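PDB 3LJE: zebrafish RNase5 from Danio rerio, which probably catalyses the cleavage of RNA, as a pancreatic-type ribonuclease of the zebrafish RNase/angiogenin subfamily. Local coordinates for residues K2-V7 with C111-P116; L73-Q78 with Y106-C111. One frame throughout, in Å; residues are numbered along the deposited sequence.

In the fold
Both contacts use strand 97-112. Cys111 belongs to both but makes its contacts in contact 2, with Phe74. Contact 1 lies at the surface, where segment 2-7 meets the turn between strands 97-112 and 115-119. In contact 2, further back, strand 73-76 pairs antiparallel with strand 97-112. Strands 115-119 and 80-89 are its other neighbours. The contact centres are about 16 Å apart. They touch where Pro116 CB packs 4.1 Å from Leu109 CD1. Both segments of contact 2 fall within the chain that contact 1 brings together at its ends. Strand 115-119 carries His118, probably the counterpart of the C-terminal active-site histidine of pancreatic ribonucleases.

Contact 1 of 2, residues K2-V7 with C111-P116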
ATOM      1  N   LYS A   2      19.441  -7.600  -6.109  1.00 52.29           N
ATOM      2  CA  LYS A   2      19.669  -6.386  -5.248  1.00 52.97           C
ATOM      3  C   LYS A   2      18.795  -5.167  -5.626  1.00 52.22           C
ATOM      4  O   LYS A   2      18.631  -4.858  -6.804  1.00 53.31           O
ATOM      5  CB  LYS A   2      21.149  -5.907  -5.293  1.00 53.70           C
ATOM      6  CG  LYS A   2      21.626  -5.327  -3.948  1.00 55.90           C
ATOM      7  CD  LYS A   2      21.948  -3.808  -3.948  1.00 57.23           C
ATOM      8  CE  LYS A   2      23.324  -3.528  -4.570  1.00 57.61           C
ATOM      9  NZ  LYS A   2      23.282  -2.367  -5.554  1.00 57.94           N
ATOM     10  N   VAL A   3      18.247  -4.466  -4.631  1.00 49.94           N
ATOM     11  CA  VAL A   3      17.471  -3.267  -4.925  1.00 47.33           C
ATOM     12  C   VAL A   3      18.507  -2.138  -4.827  1.00 46.41           C
ATOM     13  O   VAL A   3      19.319  -2.143  -3.915  1.00 46.76           O
ATOM     14  CB  VAL A   3      16.328  -3.045  -3.853  1.00 46.32           C
ATOM     15  CG1 VAL A   3      15.572  -1.715  -4.112  1.00 43.50           C
ATOM     16  CG2 VAL A   3      15.397  -4.233  -3.867  1.00 44.13           C
ATOM     17  N   PRO A   4      18.479  -1.165  -5.744  1.00 45.73           N
ATOM     18  CA  PRO A   4      19.472  -0.092  -5.641  1.00 45.32           C
ATOM     19  C   PRO A   4      19.328   0.588  -4.306  1.00 45.30           C
ATOM     20  O   PRO A   4      18.251   0.649  -3.745  1.00 45.84           O
ATOM     21  CB  PRO A   4      19.136   0.823  -6.827  1.00 45.88           C
ATOM     22  CG  PRO A   4      18.535  -0.158  -7.873  1.00 45.58           C
ATOM     23  CD  PRO A   4      17.695  -1.077  -7.001  1.00 45.50           C
ATOM     24  N   PRO A   5      20.415   1.180  -3.785  1.00 45.18           N
ATOM     25  CA  PRO A   5      20.247   1.809  -2.477  1.00 42.91           C
ATOM     26  C   PRO A   5      19.537   3.112  -2.468  1.00 41.38           C
ATOM     27  O   PRO A   5      19.116   3.568  -1.404  1.00 39.76           O
ATOM     28  CB  PRO A   5      21.695   1.888  -1.944  1.00 44.58           C
ATOM     29  CG  PRO A   5      22.470   2.114  -3.221  1.00 44.52           C
ATOM     30  CD  PRO A   5      21.853   1.067  -4.140  1.00 45.00           C
ATOM     31  N   ASP A   6      19.374   3.769  -3.610  1.00 40.19           N
ATOM     32  CA  ASP A   6      18.602   5.013  -3.479  1.00 39.96           C
ATOM     33  C   ASP A   6      17.116   4.672  -3.556  1.00 37.64           C
ATOM     34  O   ASP A   6      16.265   5.530  -3.366  1.00 37.93           O
ATOM     35  CB  ASP A   6      18.900   5.986  -4.590  1.00 42.19           C
ATOM     36  CG  ASP A   6      18.837   5.341  -5.926  1.00 45.43           C
ATOM     37  OD1 ASP A   6      19.372   4.225  -6.079  1.00 46.07           O
ATOM     38  OD2 ASP A   6      18.230   5.949  -6.836  1.00 48.51           O
ATOM     39  N   VAL A   7      16.818   3.419  -3.841  1.00 35.78           N
ATOM     40  CA  VAL A   7      15.413   2.989  -3.988  1.00 32.79           C
ATOM     41  C   VAL A   7      14.962   2.162  -2.789  1.00 33.29           C
ATOM     42  O   VAL A   7      13.808   2.216  -2.392  1.00 30.90           O
ATOM     43  CB  VAL A   7      15.270   2.081  -5.214  1.00 32.16           C
ATOM     44  CG1 VAL A   7      13.863   1.434  -5.235  1.00 30.28           C
ATOM     45  CG2 VAL A   7      15.454   2.923  -6.543  1.00 32.65           C
ATOM     46  N   CYS A 111       6.945   3.847  -9.497  1.00 19.12           N
ATOM     47  CA  CYS A 111       8.008   2.871  -9.667  1.00 21.45           C
ATOM     48  C   CYS A 111       9.339   3.596  -9.876  1.00 23.58           C
ATOM     49  O   CYS A 111       9.369   4.690 -10.449  1.00 23.93           O
ATOM     50  CB  CYS A 111       7.770   2.050 -10.936  1.00 21.49           C
ATOM     51  SG  CYS A 111       6.183   1.130 -10.944  1.00 20.01           S
ATOM     52  N   ASP A 112      10.395   2.966  -9.431  1.00 24.93           N
ATOM     53  CA  ASP A 112      11.736   3.544  -9.584  1.00 26.62           C
ATOM     54  C   ASP A 112      12.717   2.455  -9.947  1.00 26.75           C
ATOM     55  O   ASP A 112      12.992   1.515  -9.181  1.00 25.34           O
ATOM     56  CB  ASP A 112      12.156   4.295  -8.311  1.00 28.62           C
ATOM     57  CG  ASP A 112      13.410   5.196  -8.554  1.00 32.41           C
ATOM     58  OD1 ASP A 112      14.100   5.021  -9.595  1.00 32.29           O
ATOM     59  OD2 ASP A 112      13.644   6.039  -7.704  1.00 32.66           O
ATOM     60  N   LYS A 113      13.220   2.556 -11.183  1.00 26.82           N
ATOM     61  CA  LYS A 113      14.157   1.552 -11.692  1.00 28.51           C
ATOM     62  C   LYS A 113      13.612   0.113 -11.591  1.00 27.16           C
ATOM     63  O   LYS A 113      14.389  -0.796 -11.326  1.00 26.64           O
ATOM     64  CB  LYS A 113      15.504   1.631 -10.942  1.00 31.67           C
ATOM     65  CG  LYS A 113      16.335   2.995 -11.144  1.00 35.10           C
ATOM     66  CD  LYS A 113      17.532   3.090 -10.157  1.00 36.06           C
ATOM     67  CE  LYS A 113      18.011   4.527  -9.874  1.00 39.66           C
ATOM     68  NZ  LYS A 113      16.869   5.481  -9.374  1.00 40.87           N
ATOM     69  N   GLY A 114      12.308  -0.064 -11.852  1.00 25.72           N
ATOM     70  CA  GLY A 114      11.660  -1.357 -11.845  1.00 25.37           C
ATOM     71  C   GLY A 114      11.092  -1.771 -10.457  1.00 25.23           C
ATOM     72  O   GLY A 114      10.539  -2.900 -10.320  1.00 26.88           O
ATOM     73  N   TRP A 115      11.268  -0.936  -9.428  1.00 22.58           N
ATOM     74  CA  TRP A 115      10.740  -1.352  -8.060  1.00 22.24           C
ATOM     75  C   TRP A 115       9.604  -0.473  -7.633  1.00 20.60           C
ATOM     76  O   TRP A 115       9.640   0.763  -7.840  1.00 20.85           O
ATOM     77  CB  TRP A 115      11.824  -1.200  -6.991  1.00 23.58           C
ATOM     78  CG  TRP A 115      13.036  -1.983  -7.310  1.00 27.03           C
ATOM     79  CD1 TRP A 115      14.176  -1.554  -7.997  1.00 29.55           C
ATOM     80  CD2 TRP A 115      13.196  -3.369  -7.086  1.00 29.40           C
ATOM     81  NE1 TRP A 115      15.021  -2.628  -8.204  1.00 31.18           N
ATOM     82  CE2 TRP A 115      14.457  -3.749  -7.654  1.00 31.42           C
ATOM     83  CE3 TRP A 115      12.404  -4.335  -6.465  1.00 28.70           C
ATOM     84  CZ2 TRP A 115      14.926  -5.074  -7.604  1.00 32.78           C
ATOM     85  CZ3 TRP A 115      12.841  -5.639  -6.410  1.00 32.46           C
ATOM     86  CH2 TRP A 115      14.099  -6.010  -6.978  1.00 33.65           C
ATOM     87  N   PRO A 116       8.596  -1.054  -6.952  1.00 19.15           N
ATOM     88  CA  PRO A 116       7.482  -0.179  -6.527  1.00 18.73           C
ATOM     89  C   PRO A 116       7.866   0.698  -5.318  1.00 20.84           C
ATOM     90  O   PRO A 116       8.413   0.181  -4.326  1.00 20.28           O
ATOM     91  CB  PRO A 116       6.362  -1.157  -6.147  1.00 18.27           C
ATOM     92  CG  PRO A 116       7.189  -2.482  -5.670  1.00 15.31           C
ATOM     93  CD  PRO A 116       8.385  -2.492  -6.676  1.00 17.85           C
TER
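Val3 lies over one face of the Trp115 indole. Its CG2 is 3.6 Å from the centroid of the six-membered ring and only 4° off the ring normal, a CH-pi contact. Val3 CG1 leans over the five-membered ring instead. Pro4 comes in at a slant, with CD 3.3 Å from Trp115 NE1. Val7 crosses Trp115 at about a right angle, and its CG1 touches Trp115 CB at 3.8 Å. The other Val7 methyl, CG2, packs 3.7 Å from Asp112 CG, against the carboxylate. The indole also meets Tyr11 of helix 8-18 edge to face. Asp6 and Lys113 reach toward each other tip to tip. Their salt bridge joins Lys113 NZ to the syn lone pair of Asp6 OD2 at 2.9 Å. The Lys113 chain bends at its end (chi4 54°), which turns NZ to Asp112 as well. This second salt bridge meets Asp112 OD1 at 2.8 Å, on the syn side but 30° out of the carboxylate plane. The resulting network probably eases repulsion between the two carboxylates. Asp112 OD2 has a second cationic partner in Arg10. Lys113 and Gly114 form the tip of a type I' turn, and the backbones of Asp112 and Trp115 bond both ways. The arrangement is a beta hairpin with a two-residue turn, joining strands 97-112 and 115-119; segment 2-7 packs on its Asp112, Lys113 and Trp115 side chains.

Contact 2 of 2, residues L73-Q78 with Y106-C111; sequences LFKSNQ and YIVLGC
An antiparallel ladder joins strand 73-76 to strand 97-112, with Phe74 and Leu109 as its hydrogen-bonded pair. Phe74 N bonds to Leu109 O at 2.8 Å, clearly bent (140° at the hydrogen). The return bond from Leu109 N to Phe74 O is nearly straight (172°). Lys75 and Val108 form the next, non-hydrogen-bonded pair. Beyond it Ser76 N bonds to Ile107 O at 2.9 Å. Past the ladder a side chain takes over. With OG between the backbone N and the carbonyl carbon (chi1 56°), the hydroxyl of buried Ser76 accepts from Ile107 N at 3.1 Å and donates to Gln78 O at 2.7 Å. It thus links the partner strand to its own segment. This pairing belongs to the antiparallel sheet of the pancreatic ribonuclease fold, in which strand 115-119 also pairs with strand 97-112. Cys111 SG, in a disulfide with Cys63, approaches the Phe74 ring obliquely, 3.4 Å from Phe74 CD2. Leu73 crosses Val108 at about a right angle, with Leu73 CB 3.5 Å from Val108 CG1. Lys75 CE lies against Tyr106 CB at 3.3 Å. The Tyr106 ring turns its edge to Ser76 O, and its CE1 meets Gln78 CA at 3.3 Å. A water bridges Tyr106 OH and Asn77 O.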
ATOM      1  N   LEU A  73       2.852   7.409 -13.410  1.00 18.67           N
ATOM      2  CA  LEU A  73       2.803   6.176 -12.622  1.00 17.56           C
ATOM      3  C   LEU A  73       2.596   4.973 -13.525  1.00 18.50           C
ATOM      4  O   LEU A  73       2.651   5.097 -14.793  1.00 16.41           O
ATOM      5  CB  LEU A  73       1.665   6.364 -11.647  1.00 18.29           C
ATOM      6  CG  LEU A  73       1.811   7.679 -10.775  1.00 20.04           C
ATOM      7  CD1 LEU A  73       0.557   7.837  -9.814  1.00 22.85           C
ATOM      8  CD2 LEU A  73       3.107   7.596  -9.971  1.00 17.83           C
ATOM      9  N   PHE A  74       2.245   3.804 -12.919  1.00 15.25           N
ATOM     10  CA  PHE A  74       2.131   2.575 -13.757  1.00 16.10           C
ATOM     11  C   PHE A  74       0.916   1.794 -13.259  1.00 17.09           C
ATOM     12  O   PHE A  74       0.798   1.545 -12.006  1.00 17.02           O
ATOM     13  CB  PHE A  74       3.395   1.755 -13.584  1.00 17.63           C
ATOM     14  CG  PHE A  74       4.572   2.419 -14.156  1.00 19.73           C
ATOM     15  CD1 PHE A  74       4.805   2.315 -15.536  1.00 20.02           C
ATOM     16  CD2 PHE A  74       5.327   3.305 -13.351  1.00 19.71           C
ATOM     17  CE1 PHE A  74       5.845   3.119 -16.191  1.00 22.83           C
ATOM     18  CE2 PHE A  74       6.366   4.147 -13.950  1.00 22.74           C
ATOM     19  CZ  PHE A  74       6.613   4.022 -15.400  1.00 22.18           C
ATOM     20  N   LYS A  75       0.031   1.401 -14.211  1.00 15.18           N
ATOM     21  CA  LYS A  75      -1.246   0.818 -13.792  1.00 16.97           C
ATOM     22  C   LYS A  75      -1.195  -0.709 -14.142  1.00 16.10           C
ATOM     23  O   LYS A  75      -0.688  -1.101 -15.185  1.00 16.25           O
ATOM     24  CB  LYS A  75      -2.388   1.489 -14.564  1.00 18.23           C
ATOM     25  CG  LYS A  75      -3.783   1.035 -14.208  1.00 18.25           C
ATOM     26  CD  LYS A  75      -4.804   2.075 -14.768  1.00 23.90           C
ATOM     27  CE  LYS A  75      -6.180   1.810 -14.216  1.00 26.59           C
ATOM     28  NZ  LYS A  75      -7.209   2.724 -14.805  1.00 27.69           N
ATOM     29  N   SER A  76      -1.719  -1.545 -13.243  1.00 16.91           N
ATOM     30  CA  SER A  76      -1.745  -2.968 -13.519  1.00 15.39           C
ATOM     31  C   SER A  76      -2.618  -3.188 -14.798  1.00 14.47           C
ATOM     32  O   SER A  76      -3.524  -2.382 -15.059  1.00 14.12           O
ATOM     33  CB  SER A  76      -2.380  -3.732 -12.315  1.00 11.95           C
ATOM     34  OG  SER A  76      -3.672  -3.279 -11.977  1.00 16.02           O
ATOM     35  N   ASN A  77      -2.369  -4.322 -15.469  1.00 16.05           N
ATOM     36  CA  ASN A  77      -3.123  -4.657 -16.712  1.00 17.73           C
ATOM     37  C   ASN A  77      -4.368  -5.520 -16.315  1.00 18.70           C
ATOM     38  O   ASN A  77      -5.179  -5.931 -17.184  1.00 18.26           O
ATOM     39  CB  ASN A  77      -2.215  -5.379 -17.691  1.00 16.11           C
ATOM     40  CG  ASN A  77      -1.690  -6.748 -17.180  1.00 19.61           C
ATOM     41  OD1 ASN A  77      -2.210  -7.332 -16.200  1.00 19.88           O
ATOM     42  ND2 ASN A  77      -0.696  -7.249 -17.844  1.00 17.99           N
ATOM     43  N   GLN A  78      -4.593  -5.679 -15.014  1.00 15.49           N
ATOM     44  CA  GLN A  78      -5.750  -6.496 -14.516  1.00 17.13           C
ATOM     45  C   GLN A  78      -6.036  -6.087 -13.048  1.00 17.25           C
ATOM     46  O   GLN A  78      -5.116  -5.545 -12.365  1.00 17.36           O
ATOM     47  CB  GLN A  78      -5.375  -8.019 -14.466  1.00 18.10           C
ATOM     48  CG  GLN A  78      -4.087  -8.323 -13.656  1.00 19.27           C
ATOM     49  CD  GLN A  78      -3.552  -9.712 -13.946  1.00 22.92           C
ATOM     50  OE1 GLN A  78      -3.983 -10.673 -13.290  1.00 21.34           O
ATOM     51  NE2 GLN A  78      -2.644  -9.845 -14.926  1.00 17.83           N
ATOM     52  N   TYR A 106      -7.868  -1.888 -10.447  1.00 18.98           N
ATOM     53  CA  TYR A 106      -6.622  -1.730 -11.136  1.00 18.14           C
ATOM     54  C   TYR A 106      -5.754  -0.855 -10.196  1.00 20.67           C
ATOM     55  O   TYR A 106      -6.169   0.276  -9.881  1.00 26.43           O
ATOM     56  CB  TYR A 106      -6.849  -0.991 -12.508  1.00 16.28           C
ATOM     57  CG  TYR A 106      -7.519  -1.965 -13.481  1.00 16.31           C
ATOM     58  CD1 TYR A 106      -6.795  -2.772 -14.257  1.00 17.21           C
ATOM     59  CD2 TYR A 106      -8.941  -2.071 -13.513  1.00 17.81           C
ATOM     60  CE1 TYR A 106      -7.390  -3.731 -15.106  1.00 19.29           C
ATOM     61  CE2 TYR A 106      -9.588  -3.026 -14.369  1.00 18.81           C
ATOM     62  CZ  TYR A 106      -8.787  -3.834 -15.160  1.00 18.83           C
ATOM     63  OH  TYR A 106      -9.371  -4.684 -16.070  1.00 21.64           O
ATOM     64  N   ILE A 107      -4.576  -1.309  -9.819  1.00 17.48           N
ATOM     65  CA  ILE A 107      -3.778  -0.568  -8.895  1.00 15.63           C
ATOM     66  C   ILE A 107      -2.790   0.286  -9.714  1.00 15.94           C
ATOM     67  O   ILE A 107      -2.309  -0.153 -10.758  1.00 17.03           O
ATOM     68  CB  ILE A 107      -3.035  -1.490  -7.919  1.00 16.28           C
ATOM     69  CG1 ILE A 107      -2.166  -2.549  -8.679  1.00 15.09           C
ATOM     70  CG2 ILE A 107      -4.085  -2.178  -6.991  1.00 14.55           C
ATOM     71  CD1 ILE A 107      -1.213  -3.367  -7.795  1.00 17.70           C
ATOM     72  N   VAL A 108      -2.475   1.449  -9.139  1.00 14.71           N
ATOM     73  CA  VAL A 108      -1.574   2.411  -9.778  1.00 13.79           C
ATOM     74  C   VAL A 108      -0.420   2.637  -8.803  1.00 15.00           C
ATOM     75  O   VAL A 108      -0.666   3.042  -7.669  1.00 16.79           O
ATOM     76  CB  VAL A 108      -2.333   3.707 -10.007  1.00 15.32           C
ATOM     77  CG1 VAL A 108      -1.321   4.734 -10.658  1.00 15.87           C
ATOM     78  CG2 VAL A 108      -3.548   3.403 -10.984  1.00 17.60           C
ATOM     79  N   LEU A 109       0.786   2.410  -9.291  1.00 14.93           N
ATOM     80  CA  LEU A 109       2.003   2.514  -8.483  1.00 16.66           C
ATOM     81  C   LEU A 109       3.014   3.510  -9.016  1.00 17.43           C
ATOM     82  O   LEU A 109       3.044   3.741 -10.235  1.00 18.93           O
ATOM     83  CB  LEU A 109       2.709   1.175  -8.520  1.00 15.89           C
ATOM     84  CG  LEU A 109       1.879  -0.099  -8.131  1.00 15.84           C
ATOM     85  CD1 LEU A 109       2.830  -1.381  -8.176  1.00 15.67           C
ATOM     86  CD2 LEU A 109       1.149   0.134  -6.791  1.00 15.54           C
ATOM     87  N   GLY A 110       3.796   4.094  -8.117  1.00 17.46           N
ATOM     88  CA  GLY A 110       4.984   4.869  -8.512  1.00 17.16           C
ATOM     89  C   GLY A 110       6.036   3.788  -8.518  1.00 19.46           C
ATOM     90  O   GLY A 110       6.036   2.848  -7.650  1.00 19.64           O
ATOM     91  N   CYS A 111       6.945   3.847  -9.497  1.00 19.12           N
ATOM     92  CA  CYS A 111       8.008   2.871  -9.667  1.00 21.45           C
ATOM     93  C   CYS A 111       9.339   3.596  -9.876  1.00 23.58           C
ATOM     94  O   CYS A 111       9.369   4.690 -10.449  1.00 23.93           O
ATOM     95  CB  CYS A 111       7.770   2.050 -10.936  1.00 21.49           C
ATOM     96  SG  CYS A 111       6.183   1.130 -10.944  1.00 20.01           S
TER
HETATM   97  O   HOH W   1      -7.854  -6.524 -17.477  1.00 27.78           O